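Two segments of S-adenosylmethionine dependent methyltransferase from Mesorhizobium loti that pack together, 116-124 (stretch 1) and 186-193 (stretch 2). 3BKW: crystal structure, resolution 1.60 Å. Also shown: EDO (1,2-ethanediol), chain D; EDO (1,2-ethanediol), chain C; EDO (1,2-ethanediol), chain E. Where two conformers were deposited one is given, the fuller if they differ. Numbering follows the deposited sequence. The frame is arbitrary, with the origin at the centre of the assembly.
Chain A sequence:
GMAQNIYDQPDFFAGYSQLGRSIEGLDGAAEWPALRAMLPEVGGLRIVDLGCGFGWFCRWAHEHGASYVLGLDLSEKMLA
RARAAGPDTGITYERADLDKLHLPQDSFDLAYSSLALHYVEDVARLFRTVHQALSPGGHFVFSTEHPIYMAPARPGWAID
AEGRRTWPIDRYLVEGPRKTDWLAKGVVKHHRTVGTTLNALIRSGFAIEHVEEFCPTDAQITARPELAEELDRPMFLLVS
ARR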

# COMPACT_ATOMS: atom_id res chain seq x y z
N ALA A 116 17.69 -3.11 0.50
CA ALA A 116 18.56 -2.57 1.55
C ALA A 116 17.81 -1.91 2.71
O ALA A 116 18.24 -2.00 3.84
CB ALA A 116 19.54 -1.54 0.95
N LEU A 117 16.71 -1.22 2.41
CA LEU A 117 16.02 -0.41 3.40
C LEU A 117 15.33 -1.18 4.50
O LEU A 117 15.16 -0.63 5.58
CB LEU A 117 15.09 0.61 2.77
CG LEU A 117 15.72 1.63 1.81
CD1 LEU A 117 14.69 2.78 1.67
CD2 LEU A 117 17.06 2.17 2.20
N HIS A 118 15.02 -2.46 4.27
CA HIS A 118 14.48 -3.31 5.34
C HIS A 118 15.48 -3.59 6.46
O HIS A 118 15.08 -4.11 7.50
CB HIS A 118 13.79 -4.58 4.85
CG HIS A 118 14.61 -5.41 3.94
ND1 HIS A 118 14.50 -5.35 2.58
CD2 HIS A 118 15.58 -6.33 4.19
CE1 HIS A 118 15.33 -6.20 2.02
NE2 HIS A 118 16.02 -6.79 2.97
N TYR A 119 16.76 -3.27 6.26
CA TYR A 119 17.79 -3.38 7.31
C TYR A 119 18.07 -2.08 8.08
O TYR A 119 18.87 -2.07 9.01
CB TYR A 119 19.09 -3.93 6.72
CG TYR A 119 18.90 -5.26 6.01
CD1 TYR A 119 18.34 -6.36 6.68
CD2 TYR A 119 19.28 -5.43 4.68
CE1 TYR A 119 18.16 -7.60 6.04
CE2 TYR A 119 19.11 -6.69 4.03
CZ TYR A 119 18.54 -7.76 4.73
OH TYR A 119 18.32 -9.00 4.13
N VAL A 120 17.36 -1.00 7.71
CA VAL A 120 17.55 0.33 8.31
C VAL A 120 16.50 0.52 9.39
O VAL A 120 15.33 0.51 9.06
CB VAL A 120 17.47 1.44 7.22
CG1 VAL A 120 17.55 2.82 7.84
CG2 VAL A 120 18.62 1.26 6.21
N GLU A 121 16.92 0.74 10.64
CA GLU A 121 15.98 0.89 11.75
C GLU A 121 15.16 2.17 11.65
O GLU A 121 13.92 2.11 11.73
CB GLU A 121 16.69 0.82 13.10
CG GLU A 121 15.74 0.75 14.29
CD GLU A 121 16.42 0.40 15.60
OE1 GLU A 121 17.64 0.60 15.74
OE2 GLU A 121 15.70 -0.09 16.51
N ASP A 122 15.84 3.30 11.48
CA ASP A 122 15.19 4.61 11.38
C ASP A 122 15.05 4.98 9.91
O ASP A 122 15.78 5.82 9.38
CB ASP A 122 15.98 5.65 12.19
CG ASP A 122 15.24 6.98 12.35
OD1 ASP A 122 14.13 7.14 11.78
OD2 ASP A 122 15.80 7.85 13.05
N VAL A 123 14.08 4.35 9.25
CA VAL A 123 13.91 4.53 7.81
C VAL A 123 13.41 5.93 7.48
O VAL A 123 13.78 6.47 6.44
CB VAL A 123 13.05 3.41 7.18
CG1 VAL A 123 11.57 3.61 7.43
CG2 VAL A 123 13.36 3.31 5.71
N ALA A 124 12.59 6.52 8.36
CA ALA A 124 12.09 7.89 8.17
C ALA A 124 13.24 8.90 8.06
O ALA A 124 13.21 9.78 7.18
CB ALA A 124 11.11 8.30 9.27
N GLY A 186 22.79 -13.47 9.11
CA GLY A 186 23.47 -12.54 10.02
C GLY A 186 22.92 -11.12 9.97
O GLY A 186 23.67 -10.17 10.23
N VAL A 187 21.63 -10.99 9.67
CA VAL A 187 20.94 -9.70 9.53
C VAL A 187 19.66 -9.65 10.37
O VAL A 187 19.02 -10.69 10.59
CB VAL A 187 20.56 -9.40 8.03
CG1 VAL A 187 21.82 -9.37 7.16
CG2 VAL A 187 19.51 -10.41 7.49
N VAL A 188 19.36 -8.45 10.88
CA VAL A 188 18.11 -8.13 11.58
C VAL A 188 17.38 -7.22 10.61
O VAL A 188 17.96 -6.25 10.13
CB VAL A 188 18.35 -7.37 12.90
CG1 VAL A 188 17.02 -6.94 13.53
CG2 VAL A 188 19.15 -8.23 13.90
N LYS A 189 16.15 -7.57 10.29
CA LYS A 189 15.30 -6.77 9.40
C LYS A 189 14.24 -6.10 10.23
O LYS A 189 13.97 -6.51 11.36
CB LYS A 189 14.71 -7.61 8.28
CG LYS A 189 13.88 -8.82 8.67
CD LYS A 189 13.64 -9.65 7.42
CE LYS A 189 13.05 -10.97 7.70
NZ LYS A 189 13.02 -11.77 6.41
N HIS A 190 13.65 -5.05 9.67
CA HIS A 190 12.68 -4.22 10.37
C HIS A 190 11.35 -4.32 9.70
O HIS A 190 11.15 -3.85 8.58
CB HIS A 190 13.21 -2.79 10.43
CG HIS A 190 14.47 -2.72 11.21
ND1 HIS A 190 14.49 -2.64 12.59
CD2 HIS A 190 15.76 -2.88 10.83
CE1 HIS A 190 15.74 -2.67 13.01
NE2 HIS A 190 16.53 -2.81 11.96
N HIS A 191 10.43 -4.97 10.41
CA HIS A 191 9.10 -5.18 9.93
C HIS A 191 8.29 -3.91 10.10
O HIS A 191 8.15 -3.40 11.21
CB HIS A 191 8.41 -6.33 10.66
CG HIS A 191 6.99 -6.51 10.25
ND1 HIS A 191 6.62 -6.92 8.98
CD2 HIS A 191 5.84 -6.33 10.93
CE1 HIS A 191 5.31 -6.97 8.91
NE2 HIS A 191 4.81 -6.61 10.08
N ARG A 192 7.80 -3.40 8.96
CA ARG A 192 6.95 -2.22 8.91
C ARG A 192 5.88 -2.55 7.89
O ARG A 192 6.20 -3.07 6.82
CB ARG A 192 7.73 -0.99 8.46
CG ARG A 192 8.67 -0.41 9.51
CD ARG A 192 9.49 0.76 8.98
NE ARG A 192 10.62 0.33 8.13
CZ ARG A 192 11.92 0.28 8.49
NH1 ARG A 192 12.35 0.67 9.69
NH2 ARG A 192 12.81 -0.12 7.58
N THR A 193 4.64 -2.18 8.20
CA THR A 193 3.52 -2.45 7.29
C THR A 193 3.64 -1.54 6.05
O THR A 193 4.39 -0.55 6.06
CB THR A 193 2.16 -2.19 7.99
OG1 THR A 193 2.03 -0.79 8.27
CG2 THR A 193 2.01 -3.02 9.30
C1 EDO D . 10.35 -0.63 13.05
O1 EDO D . 10.05 -1.80 12.29
C2 EDO D . 11.84 -0.59 13.33
O2 EDO D . 12.27 -1.78 14.03
C1 EDO C . 10.39 -0.71 4.63
O1 EDO C . 9.82 0.33 5.45
C2 EDO C . 10.17 -2.11 5.24
O2 EDO C . 11.09 -2.39 6.30
C1 EDO E . 12.02 9.06 13.45
O1 EDO E . 12.73 9.29 12.23
C2 EDO E . 11.31 10.34 13.89
O2 EDO E . 10.43 10.85 12.87
O HOH W 1 19.93 -4.44 10.42
O HOH W 2 19.36 -2.86 12.38

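The shortest decided hydrogen bond between the stretches is backbone to backbone: H190 N donates to H118 O at 2.8 Å, with 149° at the hydrogen. The same carbonyl receives a CA-H...O contact from K189, 3.3 Å from K189 CA to H118 O.

R192 supplies the second anchor. Its CA-to-CB bond points toward stretch 1, and the chain, with chi1 m, chi2 t and chi3 m, carries the guanidinium to V120 O, which accepts from R192 NH1 (3.1 Å, 144°) and R192 NH2 (3.0 Å, 147°). A planar, multidentate donor suits this carbonyl-rich turn: L117 O and E121 O also lie near the guanidinium plane. V123 CG1 covers one face, 3.5 Å from R192 NE, while R192 NE donates to O1 of the chain C ethanediol at 2.8 Å.

The H190 ring, its chi1 m, packs flat beneath E121: E121 CA lies 3.7 Å from the ring centroid and 5° off the normal, a CH-pi contact. Water 1 links the backbones, donating to Y119 O (3.0 Å) and V188 O (2.7 Å).

Farther out, Y119 CB points away, yet its ring returns to meet V187, with Y119 CE1 3.4 Å from V187 CG2 and V187 CG1 over one face. Together the stretches bury 474 Å².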